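Local atomic coordinates of xylose isomerase-like TIM barrel domain-containing protein (Thermus thermophilus, PDB entry 3AYV), a protein that binds a cluster of zinc ions in a TIM barrel and has no established activity, though it may act in protection against oxidative stress. Residues D91-H96 / V131-E136; P183-L188 / D217-L222; F7-A12 / A26-D31. All blocks are in the same frame, centred on the assembly; numbering follows the deposited sequence.

All three contacts pair neighbouring parallel strands of one eight-stranded barrel. Contacts 1 and 2 are buried and lie near the centre of the molecule, their centres about 12 Å apart; both carry ligands of the same zinc ion, E136 from contact 1 and H187 from contact 2, and the R132–E184 salt bridge joins them at the opposite strand ends. Contact 3, farther out and partly buried, holds no metal ligand, yet E27 reaches inward to hydrogen-bond H187 of contact 2. The chemistry shifts accordingly: metal ligation beside aliphatic and aromatic packing in contact 1, histidines against small side chains in contact 2, and an aspartate gripping a turn in contact 3.

Contact 1. Residues D91-H96 / V131-E136; sequences DRAVFH and VRLLLE. With ZN (zinc ion), chain E; ZN (zinc ion), chain F.
R92 to H96 and R132 to E136 run side by side as parallel strands, their axes 31° apart, laced by five backbone hydrogen bonds that alternate from R132 N to D91 O through to E136 N to F95 O. Side chains then sort onto two faces. On the face of A93 and F95, the phenylalanine does most of the packing. Its chi1 of 75° puts CG between the backbone N and the carbonyl carbon, and the ring swings toward the partner strand. There CE1 meets L133 CG at 3.6 Å, the two side chains crossing at about a right angle, while L135 CD1 makes an off-centre CH-pi contact, 4.1 Å from the F95 ring centroid. A93 CB fills in against V131 CG1, and L82 of helix 68-87 covers this patch, as expected where the outer face of a TIM barrel strand pair meets its helical layer. The other face, with R92, V94 and H96, looks into the barrel. L134 CD1 lies against CB, CG and CD of R92, whose NH1 goes on to hydrogen-bond the carbonyl of E184. V94 CG1 sits 3.6 Å from E136 OE1. At the C-terminal ends the chemistry turns to metal: H96 and E136 lie side by side, pointing the same way, with imidazole and carboxylate planes 87° apart. One zinc takes H96 NE2 at 2.4 Å and E136 OE1 at 1.9 Å, joined by H55 and two waters; E136 OE2 binds a second zinc at 2.1 Å. The glutamate thus bridges the two ions, its extended chain carrying the carboxylate out to them. H96 NE2 and E136 OE1 come close because they share a metal, not through a hydrogen bond.

Contact 2. Residues P183-L188 / D217-L222; sequences PEHLHL and DRTMVL. With ZN (zinc ion), chain F.
H187 and V221 lie side by side, pointing the same way, so that the CD2 corner of the imidazole rests 3.7 Å from V221 CB. A chi1 of -85° sets CG of H187 anti to the carbonyl carbon. In the ring beyond, ND1 binds a zinc ion at 2.4 Å and NE2 hydrogen-bonds E27; both ring nitrogens are therefore engaged, and the ring is held against turning. On the same face the H185 ring crosses T219 and V221 obliquely. The other face, with L186, L188 and M220, is apolar. L188 crosses M220 obliquely, its CD1 3.7 Å from M220 CB and also close to CG and SD, and L186 CD1 reaches CB of R218, the residue just before the strand. Three backbone hydrogen bonds hold the strands in parallel register, from L186 N to T219 O, V221 N to L186 O and L188 N to V221 O. Ahead of this ladder the two chain segments stand farther apart, and a water links them, donating to E184 O at 2.8 Å and accepting from T219 N. E136, D162 and E223 complete the protein ligands of the zinc, a metal site at the C-terminal mouth of the barrel, as in the xylose isomerase-like TIM barrels.

Contact 3. Residues F7-A12 / A26-D31; sequences FPLSRA and AEVYLD
F7 and P8 pair with V28 and Y29 as parallel strand ends, and the backbone polar groups are spent in order. F7 N gives to E27 O at 3.2 Å, F7 O accepts from Y29 N at 2.9 Å, and L9 N gives to Y29 O, also at 2.9 Å. Past the strands D31 takes over. Its OD1 receives S10 N at 3.0 Å and its OD2 receives the S10 hydroxyl at 2.9 Å, both donors standing above the carboxylate plane rather than within it. S10 OG is placed for this by a chi1 of 62°, which sets it between the backbone N and the carbonyl carbon. The two strands belong to one right-handed beta-alpha-beta crossover of the TIM barrel, joined through helix 12-22, and D31 grips the short 3-10 turn that leads into that helix. An alanine in place of D31 would probably leave S10 N and the S10 hydroxyl without these acceptors, and the turn less firmly tied to the chain that follows strand 25-29. Among the apolar groups F7 CE1 touches A26 CB and F7 CZ meets V28 CG2, each at 3.6 Å, and the F7 ring also packs on A15 and L19 of helix 12-22. P8 CB approaches the Y29 ring at its edge, 3.8 Å from CD2. On the barrel-facing side both carboxylate oxygens of E27 are taken, OE2 by the S53 hydroxyl and OE1 by zinc ligand H187.

Contact 1. Residues D91-H96 / V131-E136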
loop_
_atom_site.group_PDB
_atom_site.type_symbol
_atom_site.label_atom_id
_atom_site.label_comp_id
_atom_site.label_asym_id
_atom_site.label_seq_id
_atom_site.Cartn_x
_atom_site.Cartn_y
_atom_site.Cartn_z
ATOM N N ASP A 91 11.522 -4.962 -1.850
ATOM C CA ASP A 91 11.749 -5.107 -0.413
ATOM C C ASP A 91 10.435 -5.376 0.323
ATOM O O ASP A 91 10.409 -6.145 1.287
ATOM C CB ASP A 91 12.549 -3.938 0.200
ATOM C CG ASP A 91 11.851 -2.559 0.065
ATOM O OD1 ASP A 91 10.775 -2.423 -0.577
ATOM O OD2 ASP A 91 12.403 -1.590 0.637
ATOM N N ARG A 92 9.353 -4.785 -0.193
ATOM C CA ARG A 92 8.036 -4.852 0.475
ATOM C C ARG A 92 6.930 -5.080 -0.549
ATOM O O ARG A 92 7.080 -4.726 -1.733
ATOM C CB ARG A 92 7.773 -3.522 1.196
ATOM C CG ARG A 92 8.723 -3.245 2.343
ATOM C CD ARG A 92 8.879 -1.757 2.647
ATOM N NE ARG A 92 9.674 -1.610 3.869
ATOM C CZ ARG A 92 9.525 -0.648 4.775
ATOM N NH1 ARG A 92 8.594 0.280 4.634
ATOM N NH2 ARG A 92 10.317 -0.636 5.848
ATOM N N ALA A 93 5.809 -5.661 -0.090
ATOM C CA ALA A 93 4.634 -5.859 -0.953
ATOM C C ALA A 93 3.434 -5.446 -0.137
ATOM O O ALA A 93 3.263 -5.902 1.016
ATOM C CB ALA A 93 4.491 -7.336 -1.409
ATOM N N VAL A 94 2.596 -4.601 -0.727
ATOM C CA VAL A 94 1.469 -4.011 0.011
ATOM C C VAL A 94 0.182 -4.628 -0.514
ATOM O O VAL A 94 0.049 -4.858 -1.725
ATOM C CB VAL A 94 1.408 -2.480 -0.225
ATOM C CG1 VAL A 94 0.213 -1.869 0.519
ATOM C CG2 VAL A 94 2.719 -1.801 0.248
ATOM N N PHE A 95 -0.781 -4.868 0.389
ATOM C CA PHE A 95 -2.053 -5.464 -0.023
ATOM C C PHE A 95 -3.166 -4.906 0.873
ATOM O O PHE A 95 -2.902 -4.316 1.945
ATOM C CB PHE A 95 -1.989 -7.014 0.019
ATOM C CG PHE A 95 -2.050 -7.573 1.417
ATOM C CD1 PHE A 95 -0.902 -7.609 2.209
ATOM C CD2 PHE A 95 -3.253 -8.050 1.948
ATOM C CE1 PHE A 95 -0.949 -8.084 3.514
ATOM C CE2 PHE A 95 -3.317 -8.542 3.265
ATOM C CZ PHE A 95 -2.156 -8.561 4.047
ATOM N N HIS A 96 -4.410 -5.035 0.407
ATOM C CA HIS A 96 -5.576 -4.582 1.176
ATOM C C HIS A 96 -6.223 -5.751 1.904
ATOM O O HIS A 96 -6.034 -6.898 1.499
ATOM C CB HIS A 96 -6.652 -4.049 0.209
ATOM C CG HIS A 96 -6.273 -2.781 -0.482
ATOM N ND1 HIS A 96 -7.149 -2.113 -1.313
ATOM C CD2 HIS A 96 -5.142 -2.041 -0.458
ATOM C CE1 HIS A 96 -6.562 -1.030 -1.792
ATOM N NE2 HIS A 96 -5.342 -0.970 -1.299
ATOM N N VAL A 131 10.474 -11.103 1.182
ATOM C CA VAL A 131 9.694 -9.886 0.905
ATOM C C VAL A 131 8.877 -9.569 2.159
ATOM O O VAL A 131 8.222 -10.457 2.735
ATOM C CB VAL A 131 8.754 -10.125 -0.296
ATOM C CG1 VAL A 131 7.813 -8.908 -0.531
ATOM C CG2 VAL A 131 9.564 -10.491 -1.572
ATOM N N ARG A 132 8.942 -8.318 2.614
ATOM C CA ARG A 132 8.194 -7.887 3.794
ATOM C C ARG A 132 6.743 -7.570 3.382
ATOM O O ARG A 132 6.536 -6.763 2.479
ATOM C CB ARG A 132 8.845 -6.625 4.364
ATOM C CG ARG A 132 8.085 -5.913 5.487
ATOM C CD ARG A 132 7.960 -6.795 6.749
ATOM N NE ARG A 132 7.486 -6.023 7.896
ATOM C CZ ARG A 132 7.183 -6.559 9.076
ATOM N NH1 ARG A 132 7.326 -7.865 9.248
ATOM N NH2 ARG A 132 6.737 -5.797 10.082
ATOM N N LEU A 133 5.765 -8.212 4.035
ATOM C CA LEU A 133 4.343 -8.072 3.646
ATOM C C LEU A 133 3.699 -6.992 4.477
ATOM O O LEU A 133 3.860 -6.961 5.697
ATOM C CB LEU A 133 3.595 -9.389 3.880
ATOM C CG LEU A 133 2.241 -9.624 3.229
ATOM C CD1 LEU A 133 2.346 -9.578 1.682
ATOM C CD2 LEU A 133 1.623 -10.955 3.667
ATOM N N LEU A 134 2.951 -6.100 3.824
ATOM C CA LEU A 134 2.363 -4.966 4.539
ATOM C C LEU A 134 0.889 -4.884 4.225
ATOM O O LEU A 134 0.507 -4.850 3.068
ATOM C CB LEU A 134 3.009 -3.633 4.131
ATOM C CG LEU A 134 4.533 -3.574 4.246
ATOM C CD1 LEU A 134 5.050 -2.354 3.501
ATOM C CD2 LEU A 134 4.908 -3.531 5.735
ATOM N N LEU A 135 0.078 -4.818 5.270
ATOM C CA LEU A 135 -1.365 -4.607 5.113
ATOM C C LEU A 135 -1.695 -3.125 5.189
ATOM O O LEU A 135 -1.309 -2.441 6.141
ATOM C CB LEU A 135 -2.097 -5.389 6.235
ATOM C CG LEU A 135 -3.619 -5.254 6.406
ATOM C CD1 LEU A 135 -4.316 -5.580 5.086
ATOM C CD2 LEU A 135 -4.040 -6.188 7.511
ATOM N N GLU A 136 -2.435 -2.630 4.186
ATOM C CA GLU A 136 -2.795 -1.202 4.086
ATOM C C GLU A 136 -4.258 -1.023 4.507
ATOM O O GLU A 136 -5.088 -1.890 4.193
ATOM C CB GLU A 136 -2.607 -0.764 2.630
ATOM C CG GLU A 136 -2.978 0.646 2.341
ATOM C CD GLU A 136 -3.115 0.927 0.854
ATOM O OE1 GLU A 136 -2.679 0.135 0.008
ATOM O OE2 GLU A 136 -3.666 1.972 0.521
HETATM ZN ZN ZN E . -3.514 0.515 -1.699
HETATM ZN ZN ZN F . -2.890 3.672 -0.473
HETATM O O HOH W 1 -2.640 2.235 -2.537
HETATM O O HOH W 2 -5.073 1.348 -3.408
HETATM O O HOH W 3 -4.184 4.510 -2.339
#

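Contact 2. Residues P183-L188 / D217-L222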
loop_
_atom_site.group_PDB
_atom_site.type_symbol
_atom_site.label_atom_id
_atom_site.label_comp_id
_atom_site.label_asym_id
_atom_site.label_seq_id
_atom_site.Cartn_x
_atom_site.Cartn_y
_atom_site.Cartn_z
ATOM N N PRO A 183 2.763 2.326 11.615
ATOM C CA PRO A 183 3.061 2.048 10.204
ATOM C C PRO A 183 4.546 2.164 9.875
ATOM O O PRO A 183 5.191 3.161 10.249
ATOM C CB PRO A 183 2.268 3.135 9.442
ATOM C CG PRO A 183 2.044 4.231 10.438
ATOM C CD PRO A 183 1.929 3.533 11.794
ATOM N N GLU A 184 5.074 1.182 9.166
ATOM C CA GLU A 184 6.441 1.266 8.714
ATOM C C GLU A 184 6.533 1.824 7.299
ATOM O O GLU A 184 7.631 2.054 6.793
ATOM C CB GLU A 184 7.159 -0.087 8.865
ATOM C CG GLU A 184 6.697 -1.183 7.927
ATOM C CD GLU A 184 7.088 -2.564 8.417
ATOM O OE1 GLU A 184 7.839 -3.231 7.690
ATOM O OE2 GLU A 184 6.631 -2.977 9.508
ATOM N N HIS A 185 5.365 2.087 6.693
ATOM C CA HIS A 185 5.249 2.385 5.268
ATOM C C HIS A 185 4.083 3.341 5.188
ATOM O O HIS A 185 3.037 3.110 5.814
ATOM C CB HIS A 185 4.902 1.098 4.519
ATOM C CG HIS A 185 5.401 1.032 3.116
ATOM N ND1 HIS A 185 4.560 1.101 2.025
ATOM C CD2 HIS A 185 6.644 0.845 2.619
ATOM C CE1 HIS A 185 5.263 0.954 0.916
ATOM N NE2 HIS A 185 6.536 0.815 1.252
ATOM N N LEU A 186 4.258 4.445 4.470
ATOM C CA LEU A 186 3.175 5.418 4.364
ATOM C C LEU A 186 2.806 5.661 2.930
ATOM O O LEU A 186 3.683 5.809 2.067
ATOM C CB LEU A 186 3.513 6.739 5.074
ATOM C CG LEU A 186 3.385 6.547 6.589
ATOM C CD1 LEU A 186 4.755 6.290 7.193
ATOM C CD2 LEU A 186 2.628 7.695 7.286
ATOM N N HIS A 187 1.500 5.646 2.675
ATOM C CA HIS A 187 0.964 6.015 1.375
ATOM C C HIS A 187 0.499 7.451 1.474
ATOM O O HIS A 187 -0.403 7.767 2.251
ATOM C CB HIS A 187 -0.184 5.083 0.993
ATOM C CG HIS A 187 0.268 3.815 0.345
ATOM N ND1 HIS A 187 -0.613 2.902 -0.188
ATOM C CD2 HIS A 187 1.508 3.319 0.110
ATOM C CE1 HIS A 187 0.058 1.875 -0.685
ATOM N NE2 HIS A 187 1.348 2.109 -0.530
ATOM N N LEU A 188 1.141 8.321 0.700
ATOM C CA LEU A 188 0.938 9.765 0.830
ATOM C C LEU A 188 0.245 10.380 -0.362
ATOM O O LEU A 188 0.607 10.109 -1.503
ATOM C CB LEU A 188 2.274 10.469 1.015
ATOM C CG LEU A 188 3.090 10.064 2.257
ATOM C CD1 LEU A 188 4.379 10.894 2.193
ATOM C CD2 LEU A 188 2.324 10.380 3.515
ATOM N N ASP A 217 11.459 9.362 8.377
ATOM C CA ASP A 217 12.529 8.369 8.286
ATOM C C ASP A 217 12.021 6.992 7.812
ATOM O O ASP A 217 12.821 6.046 7.655
ATOM C CB ASP A 217 13.281 8.255 9.631
ATOM C CG ASP A 217 12.356 7.927 10.814
ATOM O OD1 ASP A 217 11.136 8.249 10.789
ATOM O OD2 ASP A 217 12.858 7.351 11.799
ATOM N N ARG A 218 10.705 6.904 7.574
ATOM C CA ARG A 218 10.042 5.703 7.055
ATOM C C ARG A 218 9.909 5.768 5.536
ATOM O O ARG A 218 10.023 6.843 4.929
ATOM C CB ARG A 218 8.633 5.573 7.651
ATOM C CG ARG A 218 8.508 4.716 8.918
ATOM C CD ARG A 218 9.025 5.406 10.149
ATOM N NE ARG A 218 8.312 4.985 11.356
ATOM C CZ ARG A 218 8.299 5.674 12.487
ATOM N NH1 ARG A 218 8.980 6.820 12.579
ATOM N NH2 ARG A 218 7.619 5.224 13.534
ATOM N N THR A 219 9.656 4.621 4.918
ATOM C CA THR A 219 9.427 4.591 3.484
ATOM C C THR A 219 8.109 5.307 3.210
ATOM O O THR A 219 7.103 5.046 3.885
ATOM C CB THR A 219 9.426 3.172 2.928
ATOM O OG1 THR A 219 10.691 2.554 3.218
ATOM C CG2 THR A 219 9.225 3.191 1.408
ATOM N N MET A 220 8.148 6.233 2.248
ATOM C CA MET A 220 6.992 7.015 1.857
ATOM C C MET A 220 6.740 6.849 0.366
ATOM O O MET A 220 7.666 6.964 -0.449
ATOM C CB MET A 220 7.202 8.472 2.225
ATOM C CG MET A 220 7.103 8.727 3.722
ATOM S SD MET A 220 7.705 10.363 4.102
ATOM C CE MET A 220 9.443 10.172 3.662
ATOM N N VAL A 221 5.488 6.539 0.018
ATOM C CA VAL A 221 5.119 6.290 -1.357
ATOM C C VAL A 221 4.169 7.410 -1.771
ATOM O O VAL A 221 3.160 7.642 -1.120
ATOM C CB VAL A 221 4.365 4.937 -1.540
ATOM C CG1 VAL A 221 3.949 4.775 -3.021
ATOM C CG2 VAL A 221 5.247 3.775 -1.129
ATOM N N LEU A 222 4.520 8.122 -2.823
ATOM C CA LEU A 222 3.648 9.153 -3.352
ATOM C C LEU A 222 2.625 8.484 -4.263
ATOM O O LEU A 222 2.929 8.069 -5.378
ATOM C CB LEU A 222 4.449 10.223 -4.107
ATOM C CG LEU A 222 5.507 10.917 -3.240
ATOM C CD1 LEU A 222 6.295 11.912 -4.092
ATOM C CD2 LEU A 222 4.843 11.632 -2.058
HETATM ZN ZN ZN F . -2.890 3.672 -0.473
HETATM O O HOH W 4 10.401 2.321 6.878
HETATM O O HOH W 1 -2.640 2.235 -2.537
HETATM O O HOH W 3 -4.184 4.510 -2.339
#

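Contact 3. Residues F7-A12 / A26-D31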
loop_
_atom_site.group_PDB
_atom_site.type_symbol
_atom_site.label_atom_id
_atom_site.label_comp_id
_atom_site.label_asym_id
_atom_site.label_seq_id
_atom_site.Cartn_x
_atom_site.Cartn_y
_atom_site.Cartn_z
ATOM N N PHE A 7 3.132 3.742 -9.378
ATOM C CA PHE A 7 2.627 3.694 -10.757
ATOM C C PHE A 7 2.261 2.253 -11.085
ATOM O O PHE A 7 2.857 1.318 -10.550
ATOM C CB PHE A 7 3.685 4.225 -11.765
ATOM C CG PHE A 7 5.012 3.502 -11.699
ATOM C CD1 PHE A 7 5.986 3.907 -10.803
ATOM C CD2 PHE A 7 5.270 2.412 -12.523
ATOM C CE1 PHE A 7 7.208 3.231 -10.719
ATOM C CE2 PHE A 7 6.495 1.716 -12.456
ATOM C CZ PHE A 7 7.476 2.146 -11.568
ATOM N N PRO A 8 1.265 2.055 -11.957
ATOM C CA PRO A 8 0.998 0.698 -12.422
ATOM C C PRO A 8 2.077 0.202 -13.387
ATOM O O PRO A 8 2.665 1.003 -14.138
ATOM C CB PRO A 8 -0.344 0.830 -13.142
ATOM C CG PRO A 8 -0.400 2.266 -13.568
ATOM C CD PRO A 8 0.311 3.041 -12.498
ATOM N N LEU A 9 2.316 -1.106 -13.373
ATOM C CA LEU A 9 3.206 -1.750 -14.329
ATOM C C LEU A 9 2.821 -1.347 -15.765
ATOM O O LEU A 9 3.700 -1.148 -16.624
ATOM C CB LEU A 9 3.142 -3.264 -14.144
ATOM C CG LEU A 9 3.989 -4.117 -15.087
ATOM C CD1 LEU A 9 5.476 -3.701 -14.955
ATOM C CD2 LEU A 9 3.757 -5.594 -14.788
ATOM N N SER A 10 1.519 -1.166 -15.999
ATOM C CA SER A 10 1.002 -0.790 -17.317
ATOM C C SER A 10 1.473 0.590 -17.783
ATOM O O SER A 10 1.378 0.903 -18.970
ATOM C CB SER A 10 -0.531 -0.866 -17.351
ATOM O OG SER A 10 -1.106 0.044 -16.431
ATOM N N ARG A 11 1.978 1.404 -16.858
ATOM C CA ARG A 11 2.461 2.741 -17.198
ATOM C C ARG A 11 3.917 2.927 -16.822
ATOM O O ARG A 11 4.336 4.049 -16.570
ATOM C CB ARG A 11 1.615 3.813 -16.506
ATOM C CG ARG A 11 0.234 3.964 -17.082
ATOM C CD ARG A 11 -0.648 4.803 -16.176
ATOM N NE ARG A 11 -2.048 4.419 -16.349
ATOM C CZ ARG A 11 -3.013 4.587 -15.443
ATOM N NH1 ARG A 11 -2.759 5.153 -14.259
ATOM N NH2 ARG A 11 -4.246 4.185 -15.724
ATOM N N ALA A 12 4.681 1.839 -16.767
ATOM C CA ALA A 12 6.067 1.909 -16.298
ATOM C C ALA A 12 6.929 2.738 -17.250
ATOM O O ALA A 12 7.678 3.607 -16.808
ATOM C CB ALA A 12 6.656 0.519 -16.105
ATOM N N ALA A 26 10.514 3.337 -6.384
ATOM C CA ALA A 26 9.321 2.891 -7.095
ATOM C C ALA A 26 8.438 2.021 -6.210
ATOM O O ALA A 26 8.945 1.221 -5.434
ATOM C CB ALA A 26 9.716 2.102 -8.334
ATOM N N GLU A 27 7.122 2.187 -6.343
ATOM C CA GLU A 27 6.191 1.159 -5.873
ATOM C C GLU A 27 5.276 0.807 -7.028
ATOM O O GLU A 27 4.418 1.609 -7.432
ATOM C CB GLU A 27 5.393 1.619 -4.649
ATOM C CG GLU A 27 4.483 0.506 -4.152
ATOM C CD GLU A 27 4.140 0.622 -2.699
ATOM O OE1 GLU A 27 2.982 0.957 -2.403
ATOM O OE2 GLU A 27 5.021 0.374 -1.854
ATOM N N VAL A 28 5.470 -0.386 -7.571
ATOM C CA VAL A 28 4.820 -0.776 -8.804
ATOM C C VAL A 28 3.572 -1.599 -8.523
ATOM O O VAL A 28 3.638 -2.637 -7.861
ATOM C CB VAL A 28 5.744 -1.643 -9.684
ATOM C CG1 VAL A 28 5.077 -1.843 -11.060
ATOM C CG2 VAL A 28 7.118 -0.981 -9.841
ATOM N N TYR A 29 2.441 -1.141 -9.046
ATOM C CA TYR A 29 1.217 -1.911 -8.913
ATOM C C TYR A 29 1.156 -2.968 -9.993
ATOM O O TYR A 29 1.333 -2.689 -11.186
ATOM C CB TYR A 29 0.010 -0.976 -8.957
ATOM C CG TYR A 29 -1.283 -1.681 -9.320
ATOM C CD1 TYR A 29 -1.974 -2.447 -8.377
ATOM C CD2 TYR A 29 -1.844 -1.525 -10.587
ATOM C CE1 TYR A 29 -3.184 -3.080 -8.702
ATOM C CE2 TYR A 29 -3.052 -2.150 -10.928
ATOM C CZ TYR A 29 -3.722 -2.914 -9.984
ATOM O OH TYR A 29 -4.931 -3.504 -10.340
ATOM N N LEU A 30 0.905 -4.203 -9.572
ATOM C CA LEU A 30 0.972 -5.335 -10.479
ATOM C C LEU A 30 -0.396 -5.563 -11.142
ATOM O O LEU A 30 -1.200 -6.369 -10.649
ATOM C CB LEU A 30 1.489 -6.587 -9.744
ATOM C CG LEU A 30 2.820 -6.408 -8.993
ATOM C CD1 LEU A 30 3.257 -7.726 -8.319
ATOM C CD2 LEU A 30 3.918 -5.958 -9.950
ATOM N N ASP A 31 -0.639 -4.845 -12.249
ATOM C CA ASP A 31 -1.853 -5.029 -13.078
ATOM C C ASP A 31 -2.130 -6.526 -13.256
ATOM O O ASP A 31 -1.290 -7.285 -13.793
ATOM C CB ASP A 31 -1.717 -4.386 -14.486
ATOM C CG ASP A 31 -1.398 -2.905 -14.451
ATOM O OD1 ASP A 31 -0.278 -2.525 -14.033
ATOM O OD2 ASP A 31 -2.264 -2.104 -14.880
#